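Local coordinates for CMP/dCMP-type deaminase domain-containing protein (Aspergillus oryzae RIB40, PDB 7DRY), which is a zinc-binding deaminase of the cytidine deaminase fold that probably acts on a pyrimidine intermediate of riboflavin biosynthesis, at residues A[72-77]-A[82-87]; A[99-104]-A[111-116]; A[170-175]-A[179-184]. All coordinates share one frame; numbering follows the deposited sequence.

Contact 1: residues A[72-77]-A[82-87]; sequences AVHSVP and WEVLPS
His74 and Val84 mark the nearest approach of the two backbones, 7.0 Å between their CA atoms, and no hydrogen bond links 72-77 to 82-87. The chain reaches this place by leaving helix 62-73 in a Schellman motif: Ser75, with a positive phi of 58°, is its C-prime residue, Ser75 N returns to Ala72 O and Val76 N returns to Ala71 O. After this reversal Val76 points its CB toward the second segment, where Val84 faces it.

The two valines meet tip to tip, methyl pair against methyl pair. Val84 CG2 lies 3.8 Å from Val76 CG2, and Val84 CG1 lies 3.9 Å from Val76 CG1. Both residues hold CG1 anti to the carbonyl carbon (chi1 -63° in Val76, -64° in Val84), which presents both branches of each fork to the other. Val84 CG2 also rests 3.9 Å from His74 CB, so one methyl serves two partners. The imidazole of His74 meets that methyl obliquely and stacks on the ring of Tyr70, one turn back in the helix. The hydroxyl of Tyr70 hydrogen-bonds Val84 O, adding a polar tie between the second segment and the helix.

Next along the chain, Leu85 turns the other way and packs inward on Leu67 and Tyr70. Before Val84, Glu83 folds back over its neighbour, with its CG 3.4 Å above the ring plane of Trp82, while its carboxylate forms a salt bridge with Arg80.

The contact is small and lies at the surface, away from the zinc site. It is a Schellman-capped helix end followed by a loop that doubles back along the helix, within the connection from helix 62-73 to strand 91-97 of the cytidine deaminase fold.

Contact 2: residues A[99-104]-A[111-116]; sequences MEPCGK and PCVQRI. With ZN (zinc ion), chain B.
Pro111 and Gly103 meet as bump and hollow: the proline ring, at the N-cap position of helix 112-117, lies against the flat glycine backbone, with Pro111 CB 3.5 Å from Gly103 C. Deeper in, the Pro101 ring is the bump. Its CB fits against Val113 CG2 at 3.7 Å and Ile116 CD1 at 4.0 Å, two side chains one helical turn apart, while Ile130 and Phe132 of strand 127-132 back the proline.

Between these two prolines Cys102 is held by the first turn of the helix. Cys102 O accepts Val113 N at 2.9 Å in a nearly straight bond (167°), and Cys102 SG receives Cys112 N at 3.3 Å. At the outer edge Gln114, bent at chi2 (87°), curls its amide back so that NE2 makes a weak bond to Gly103 O.

The sulfurs converge on zinc: Cys102 SG binds it at 2.2 Å and Cys112 SG at 2.3 Å. His61 ND1 and a water at 2.5 Å complete the four ligands, and Glu63 packs beside Pro101 and Cys112. A helix start that supplies one cysteine and pins the loop carrying the other, together with the His-Ala-Glu sequence (residues 61-63) where helix 62-73 begins, is the zinc site of the cytidine deaminase superfamily, here with nine residues between its two cysteines.

Contact 3: residues A[170-175]-A[179-184]; sequences VAVAGH and EEEVKA
His175 and Glu181 form the tight centre of the contact. His175 ND1 donates to Glu181 OE2 at 2.8 Å with an N-H...O angle of 161°. The oxygen lies close to the plane of the imidazole and receives the bond on its syn side, somewhat out of the carboxylate plane; the two flat groups are turned 36° against each other. Glu181 arrives extended, its CG anti to the backbone N (chi1 178°), a reach that carries the carboxylate from the helix 178-187 to the ring edge. On the far side of the ring NE2 is bonded to Asn25 O, so the imidazole is gripped at both nitrogens. A carboxylate at one and a carbonyl at the other would probably favour the doubly protonated ring.

Val172 packs against both partners of this bond. Its CB sits 3.5 Å above one face of the His175 ring, offset toward the rim, its CG1 lies 3.6 Å from Glu181 OE1, and its CG2 meets Val182 CG2 at 3.7 Å. A type I turn from Val172 to His175, closed by His175 N to Val172 O at 2.9 Å, sets valine and histidine one over the other. Phe26 meets the histidine ring edge-to-face, and Phe140 also lies against it.

The opposite flank of the second helix is loose. Glu180, Lys183 and Ala184 are exposed and make no contact with 170-175, and Glu181 itself is only partly buried.

Val182 also packs on Leu168 and Glu169, laying helix 178-187 against helix 164-171. The latter helix is in turn covered by helix 5-16, where Val170 touches Leu13 and Ala16, and is tied through Ala171 and Arg27 to the loop that leads into strand 29-36.

How the contacts relate
From the N terminus the three contacts follow in series; none encloses or crosses another. Contact 1 closes a short loop just after helix 62-73, on the way to strand 91-97. That strand then leads into contact 2, whose loop ends at helix 112-117 and is joined through the zinc to His61, just before helix 62-73. Contact 3 closes the turn between helices 164-171 and 178-187, near the C-terminal end. Contacts 1 and 3 lie on opposite sides of the chain's centre, with their own centres about 35 Å apart. Contacts 2 and 3 touch, Met99 SD lying 3.7 Å from Ala171 CB.

Contact 1: residues A[72-77]-A[82-87]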
loop_
_atom_site.group_PDB
_atom_site.type_symbol
_atom_site.label_atom_id
_atom_site.label_comp_id
_atom_site.label_asym_id
_atom_site.label_seq_id
_atom_site.Cartn_x
_atom_site.Cartn_y
_atom_site.Cartn_z
ATOM N N ALA A 72 2.750 10.175 13.048
ATOM C CA ALA A 72 3.800 10.964 13.686
ATOM C C ALA A 72 3.564 12.455 13.497
ATOM O O ALA A 72 3.730 13.244 14.434
ATOM C CB ALA A 72 5.170 10.567 13.127
ATOM N N VAL A 73 3.196 12.865 12.288
ATOM C CA VAL A 73 2.935 14.279 12.039
ATOM C C VAL A 73 1.782 14.786 12.897
ATOM O O VAL A 73 1.776 15.946 13.324
ATOM C CB VAL A 73 2.713 14.485 10.526
ATOM C CG1 VAL A 73 2.084 15.818 10.225
ATOM C CG2 VAL A 73 4.053 14.337 9.793
ATOM N N HIS A 74 0.817 13.918 13.200
ATOM C CA HIS A 74 -0.364 14.272 13.972
ATOM C C HIS A 74 -0.271 13.856 15.432
ATOM O O HIS A 74 -1.289 13.866 16.134
ATOM C CB HIS A 74 -1.613 13.713 13.290
ATOM C CG HIS A 74 -1.924 14.410 12.006
ATOM N ND1 HIS A 74 -2.830 15.445 11.928
ATOM C CD2 HIS A 74 -1.396 14.277 10.766
ATOM C CE1 HIS A 74 -2.871 15.895 10.686
ATOM N NE2 HIS A 74 -2.000 15.213 9.965
ATOM N N SER A 75 0.926 13.509 15.910
ATOM C CA SER A 75 1.174 13.296 17.336
ATOM C C SER A 75 0.278 12.222 17.959
ATOM O O SER A 75 -0.201 12.377 19.082
ATOM C CB SER A 75 1.105 14.609 18.120
ATOM O OG SER A 75 1.850 14.524 19.322
ATOM N N VAL A 76 0.059 11.122 17.244
ATOM C CA VAL A 76 -0.640 9.978 17.833
ATOM C C VAL A 76 0.155 8.708 17.566
ATOM O O VAL A 76 0.906 8.639 16.576
ATOM C CB VAL A 76 -2.086 9.834 17.321
ATOM C CG1 VAL A 76 -2.933 11.038 17.714
ATOM C CG2 VAL A 76 -2.120 9.593 15.812
ATOM N N PRO A 77 0.023 7.688 18.421
ATOM C CA PRO A 77 0.612 6.384 18.103
ATOM C C PRO A 77 0.047 5.854 16.794
ATOM O O PRO A 77 -1.082 6.158 16.407
ATOM C CB PRO A 77 0.188 5.501 19.286
ATOM C CG PRO A 77 -0.239 6.443 20.367
ATOM C CD PRO A 77 -0.754 7.664 19.673
ATOM N N TRP A 82 -6.224 6.021 12.936
ATOM C CA TRP A 82 -7.621 6.133 12.542
ATOM C C TRP A 82 -8.273 7.390 13.101
ATOM O O TRP A 82 -9.168 7.960 12.468
ATOM C CB TRP A 82 -8.387 4.886 12.995
ATOM C CG TRP A 82 -8.678 4.776 14.488
ATOM C CD1 TRP A 82 -7.932 4.121 15.438
ATOM C CD2 TRP A 82 -9.820 5.303 15.176
ATOM N NE1 TRP A 82 -8.542 4.222 16.676
ATOM C CE2 TRP A 82 -9.698 4.946 16.537
ATOM C CE3 TRP A 82 -10.932 6.050 14.774
ATOM C CZ2 TRP A 82 -10.644 5.314 17.492
ATOM C CZ3 TRP A 82 -11.867 6.413 15.723
ATOM C CH2 TRP A 82 -11.717 6.046 17.064
ATOM N N GLU A 83 -7.841 7.846 14.283
ATOM C CA GLU A 83 -8.488 8.982 14.930
ATOM C C GLU A 83 -8.216 10.296 14.212
ATOM O O GLU A 83 -8.958 11.264 14.420
ATOM C CB GLU A 83 -7.977 9.135 16.364
ATOM C CG GLU A 83 -8.205 7.940 17.265
ATOM C CD GLU A 83 -7.603 8.136 18.652
ATOM O OE1 GLU A 83 -7.049 9.221 18.925
ATOM O OE2 GLU A 83 -7.668 7.187 19.456
ATOM N N VAL A 84 -7.172 10.357 13.392
ATOM C CA VAL A 84 -6.707 11.613 12.813
ATOM C C VAL A 84 -6.763 11.649 11.294
ATOM O O VAL A 84 -6.599 12.734 10.715
ATOM C CB VAL A 84 -5.292 11.996 13.299
ATOM C CG1 VAL A 84 -5.297 12.262 14.805
ATOM C CG2 VAL A 84 -4.296 10.911 12.938
ATOM N N LEU A 85 -6.956 10.517 10.619
ATOM C CA LEU A 85 -7.048 10.554 9.168
ATOM C C LEU A 85 -8.278 11.357 8.745
ATOM O O LEU A 85 -9.299 11.373 9.450
ATOM C CB LEU A 85 -7.160 9.145 8.602
ATOM C CG LEU A 85 -5.844 8.370 8.597
ATOM C CD1 LEU A 85 -6.133 6.889 8.335
ATOM C CD2 LEU A 85 -4.863 8.943 7.578
ATOM N N PRO A 86 -8.216 12.021 7.590
ATOM C CA PRO A 86 -9.370 12.807 7.131
ATOM C C PRO A 86 -10.616 11.948 6.989
ATOM O O PRO A 86 -10.550 10.780 6.595
ATOM C CB PRO A 86 -8.919 13.330 5.762
ATOM C CG PRO A 86 -7.447 13.291 5.799
ATOM C CD PRO A 86 -7.073 12.123 6.667
ATOM N N SER A 87 -11.763 12.560 7.293
ATOM C CA SER A 87 -13.055 11.893 7.173
ATOM C C SER A 87 -14.067 12.993 6.850
ATOM O O SER A 87 -14.744 13.519 7.732
ATOM C CB SER A 87 -13.413 11.146 8.452
ATOM O OG SER A 87 -14.548 10.318 8.246
#

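Contact 2: residues A[99-104]-A[111-116]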
loop_
_atom_site.group_PDB
_atom_site.type_symbol
_atom_site.label_atom_id
_atom_site.label_comp_id
_atom_site.label_asym_id
_atom_site.label_seq_id
_atom_site.Cartn_x
_atom_site.Cartn_y
_atom_site.Cartn_z
ATOM N N MET A 99 2.348 -3.232 -4.711
ATOM C CA MET A 99 1.964 -4.630 -4.560
ATOM C C MET A 99 0.738 -4.757 -3.662
ATOM O O MET A 99 0.445 -3.876 -2.853
ATOM C CB MET A 99 3.131 -5.442 -3.980
ATOM C CG MET A 99 4.400 -5.394 -4.838
ATOM S SD MET A 99 5.690 -6.509 -4.285
ATOM C CE MET A 99 5.030 -8.103 -4.798
ATOM N N GLU A 100 0.016 -5.867 -3.832
ATOM C CA GLU A 100 -1.169 -6.152 -3.035
ATOM C C GLU A 100 -0.833 -6.054 -1.544
ATOM O O GLU A 100 0.185 -6.603 -1.112
ATOM C CB GLU A 100 -1.629 -7.582 -3.344
ATOM C CG GLU A 100 -2.781 -8.078 -2.493
ATOM C CD GLU A 100 -3.021 -9.564 -2.670
ATOM O OE1 GLU A 100 -2.283 -10.194 -3.450
ATOM O OE2 GLU A 100 -3.936 -10.109 -2.020
ATOM N N PRO A 101 -1.649 -5.371 -0.740
ATOM C CA PRO A 101 -1.378 -5.332 0.707
ATOM C C PRO A 101 -1.414 -6.718 1.333
ATOM O O PRO A 101 -2.287 -7.537 1.035
ATOM C CB PRO A 101 -2.500 -4.441 1.261
ATOM C CG PRO A 101 -3.509 -4.330 0.158
ATOM C CD PRO A 101 -2.772 -4.502 -1.125
ATOM N N CYS A 102 -0.459 -6.972 2.220
ATOM C CA CYS A 102 -0.334 -8.299 2.798
ATOM C C CYS A 102 -1.423 -8.568 3.832
ATOM O O CYS A 102 -1.886 -7.669 4.548
ATOM C CB CYS A 102 1.051 -8.510 3.419
ATOM S SG CYS A 102 1.485 -7.423 4.838
ATOM N N GLY A 103 -1.825 -9.832 3.901
ATOM C CA GLY A 103 -2.773 -10.266 4.907
ATOM C C GLY A 103 -2.153 -11.199 5.921
ATOM O O GLY A 103 -2.802 -11.609 6.890
ATOM N N LYS A 104 -0.886 -11.544 5.694
ATOM C CA LYS A 104 -0.104 -12.411 6.557
ATOM C C LYS A 104 1.346 -11.976 6.414
ATOM O O LYS A 104 1.771 -11.578 5.326
ATOM C CB LYS A 104 -0.254 -13.877 6.131
ATOM C CG LYS A 104 0.444 -14.868 7.042
ATOM C CD LYS A 104 -0.259 -16.219 7.035
ATOM C CE LYS A 104 0.654 -17.319 7.552
ATOM N NZ LYS A 104 1.303 -18.064 6.437
ATOM N N PRO A 111 -0.271 -7.485 9.764
ATOM C CA PRO A 111 -0.221 -7.303 8.311
ATOM C C PRO A 111 -0.892 -6.002 7.878
ATOM O O PRO A 111 -1.616 -5.341 8.624
ATOM C CB PRO A 111 -0.937 -8.536 7.756
ATOM C CG PRO A 111 -0.837 -9.551 8.863
ATOM C CD PRO A 111 -0.952 -8.740 10.127
ATOM N N CYS A 112 -0.641 -5.644 6.625
ATOM C CA CYS A 112 -1.005 -4.315 6.153
ATOM C C CYS A 112 -2.511 -4.192 5.961
ATOM O O CYS A 112 -3.085 -3.129 6.210
ATOM C CB CYS A 112 -0.279 -4.065 4.835
ATOM S SG CYS A 112 1.447 -3.614 5.081
ATOM N N VAL A 113 -3.175 -5.271 5.534
ATOM C CA VAL A 113 -4.624 -5.208 5.355
ATOM C C VAL A 113 -5.313 -4.897 6.676
ATOM O O VAL A 113 -6.278 -4.121 6.726
ATOM C CB VAL A 113 -5.155 -6.497 4.699
ATOM C CG1 VAL A 113 -6.669 -6.575 4.814
ATOM C CG2 VAL A 113 -4.743 -6.548 3.242
ATOM N N GLN A 114 -4.812 -5.469 7.773
ATOM C CA GLN A 114 -5.396 -5.190 9.078
ATOM C C GLN A 114 -5.155 -3.744 9.498
ATOM O O GLN A 114 -6.035 -3.119 10.103
ATOM C CB GLN A 114 -4.846 -6.177 10.106
ATOM C CG GLN A 114 -5.383 -7.617 9.958
ATOM C CD GLN A 114 -4.580 -8.479 8.982
ATOM O OE1 GLN A 114 -3.997 -7.980 8.023
ATOM N NE2 GLN A 114 -4.553 -9.788 9.231
ATOM N N ARG A 115 -3.971 -3.194 9.189
ATOM C CA ARG A 115 -3.721 -1.772 9.431
ATOM C C ARG A 115 -4.686 -0.902 8.632
ATOM O O ARG A 115 -5.144 0.139 9.117
ATOM C CB ARG A 115 -2.280 -1.396 9.069
ATOM C CG ARG A 115 -1.218 -2.077 9.894
ATOM C CD ARG A 115 0.179 -1.601 9.461
ATOM N NE ARG A 115 1.162 -2.547 9.952
ATOM C CZ ARG A 115 1.675 -2.529 11.178
ATOM N NH1 ARG A 115 2.529 -3.472 11.546
ATOM N NH2 ARG A 115 1.359 -1.558 12.021
ATOM N N ILE A 116 -5.003 -1.319 7.404
ATOM C CA ILE A 116 -5.935 -0.568 6.566
ATOM C C ILE A 116 -7.358 -0.674 7.113
ATOM O O ILE A 116 -8.077 0.327 7.225
ATOM C CB ILE A 116 -5.838 -1.064 5.113
ATOM C CG1 ILE A 116 -4.506 -0.649 4.493
ATOM C CG2 ILE A 116 -7.027 -0.566 4.285
ATOM C CD1 ILE A 116 -4.160 -1.463 3.258
HETATM ZN ZN ZN B . 2.398 -5.514 4.171
HETATM O O HOH W 1 2.747 -5.788 1.681
#

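Contact 3: residues A[170-175]-A[179-184]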
loop_
_atom_site.group_PDB
_atom_site.type_symbol
_atom_site.label_atom_id
_atom_site.label_comp_id
_atom_site.label_asym_id
_atom_site.label_seq_id
_atom_site.Cartn_x
_atom_site.Cartn_y
_atom_site.Cartn_z
ATOM N N VAL A 170 11.781 -3.984 -9.087
ATOM C CA VAL A 170 12.149 -3.100 -7.990
ATOM C C VAL A 170 11.958 -3.811 -6.657
ATOM O O VAL A 170 12.838 -3.787 -5.786
ATOM C CB VAL A 170 11.331 -1.802 -8.074
ATOM C CG1 VAL A 170 11.473 -0.984 -6.784
ATOM C CG2 VAL A 170 11.746 -0.987 -9.309
ATOM N N ALA A 171 10.823 -4.489 -6.496
ATOM C CA ALA A 171 10.481 -5.079 -5.206
ATOM C C ALA A 171 11.551 -6.047 -4.717
ATOM O O ALA A 171 11.910 -6.038 -3.532
ATOM C CB ALA A 171 9.137 -5.792 -5.296
ATOM N N VAL A 172 12.053 -6.914 -5.595
ATOM C CA VAL A 172 12.958 -7.989 -5.180
ATOM C C VAL A 172 14.419 -7.694 -5.537
ATOM O O VAL A 172 15.233 -8.620 -5.619
ATOM C CB VAL A 172 12.506 -9.371 -5.682
ATOM C CG1 VAL A 172 11.084 -9.670 -5.216
ATOM C CG2 VAL A 172 12.621 -9.458 -7.199
ATOM N N ALA A 173 14.769 -6.420 -5.716
ATOM C CA ALA A 173 16.108 -6.036 -6.159
ATOM C C ALA A 173 17.208 -6.590 -5.266
ATOM O O ALA A 173 18.315 -6.862 -5.744
ATOM C CB ALA A 173 16.206 -4.511 -6.164
ATOM N N GLY A 174 16.943 -6.735 -3.971
ATOM C CA GLY A 174 17.963 -7.220 -3.068
ATOM C C GLY A 174 18.081 -8.723 -2.957
ATOM O O GLY A 174 18.949 -9.212 -2.226
ATOM N N HIS A 175 17.248 -9.474 -3.673
ATOM C CA HIS A 175 17.201 -10.922 -3.524
ATOM C C HIS A 175 18.254 -11.609 -4.378
ATOM O O HIS A 175 18.620 -11.133 -5.455
ATOM C CB HIS A 175 15.832 -11.456 -3.931
ATOM C CG HIS A 175 14.716 -10.975 -3.062
ATOM N ND1 HIS A 175 13.463 -11.547 -3.080
ATOM C CD2 HIS A 175 14.663 -9.976 -2.151
ATOM C CE1 HIS A 175 12.682 -10.914 -2.222
ATOM N NE2 HIS A 175 13.384 -9.954 -1.647
ATOM N N GLU A 179 15.894 -12.331 -10.756
ATOM C CA GLU A 179 15.327 -12.424 -12.099
ATOM C C GLU A 179 14.492 -13.685 -12.259
ATOM O O GLU A 179 13.427 -13.655 -12.887
ATOM C CB GLU A 179 16.420 -12.337 -13.165
ATOM C CG GLU A 179 17.120 -10.983 -13.248
ATOM C CD GLU A 179 16.198 -9.800 -12.964
ATOM O OE1 GLU A 179 16.577 -8.924 -12.149
ATOM O OE2 GLU A 179 15.101 -9.738 -13.560
ATOM N N GLU A 180 14.955 -14.793 -11.683
ATOM C CA GLU A 180 14.165 -16.017 -11.673
ATOM C C GLU A 180 12.883 -15.827 -10.872
ATOM O O GLU A 180 11.815 -16.309 -11.267
ATOM C CB GLU A 180 15.018 -17.148 -11.100
ATOM C CG GLU A 180 16.192 -17.562 -11.998
ATOM C CD GLU A 180 17.454 -16.708 -11.836
ATOM O OE1 GLU A 180 17.418 -15.662 -11.154
ATOM O OE2 GLU A 180 18.501 -17.100 -12.401
ATOM N N GLU A 181 12.967 -15.089 -9.763
ATOM C CA GLU A 181 11.799 -14.822 -8.927
ATOM C C GLU A 181 10.791 -13.924 -9.640
ATOM O O GLU A 181 9.575 -14.118 -9.512
ATOM C CB GLU A 181 12.261 -14.198 -7.610
ATOM C CG GLU A 181 11.160 -13.814 -6.649
ATOM C CD GLU A 181 11.690 -13.412 -5.279
ATOM O OE1 GLU A 181 10.863 -13.140 -4.381
ATOM O OE2 GLU A 181 12.927 -13.372 -5.098
ATOM N N VAL A 182 11.274 -12.926 -10.386
ATOM C CA VAL A 182 10.372 -12.091 -11.174
ATOM C C VAL A 182 9.619 -12.930 -12.201
ATOM O O VAL A 182 8.421 -12.732 -12.425
ATOM C CB VAL A 182 11.147 -10.926 -11.817
ATOM C CG1 VAL A 182 10.274 -10.184 -12.828
ATOM C CG2 VAL A 182 11.640 -9.967 -10.739
ATOM N N LYS A 183 10.303 -13.886 -12.834
ATOM C CA LYS A 183 9.616 -14.806 -13.739
ATOM C C LYS A 183 8.511 -15.569 -13.029
ATOM O O LYS A 183 7.381 -15.652 -13.525
ATOM C CB LYS A 183 10.594 -15.805 -14.343
ATOM C CG LYS A 183 11.710 -15.186 -15.102
ATOM C CD LYS A 183 11.908 -15.916 -16.409
ATOM C CE LYS A 183 12.466 -14.962 -17.431
ATOM N NZ LYS A 183 13.792 -14.467 -16.974
ATOM N N ALA A 184 8.832 -16.176 -11.885
ATOM C CA ALA A 184 7.832 -16.958 -11.167
ATOM C C ALA A 184 6.594 -16.124 -10.877
ATOM O O ALA A 184 5.462 -16.597 -11.031
ATOM C CB ALA A 184 8.429 -17.513 -9.874
#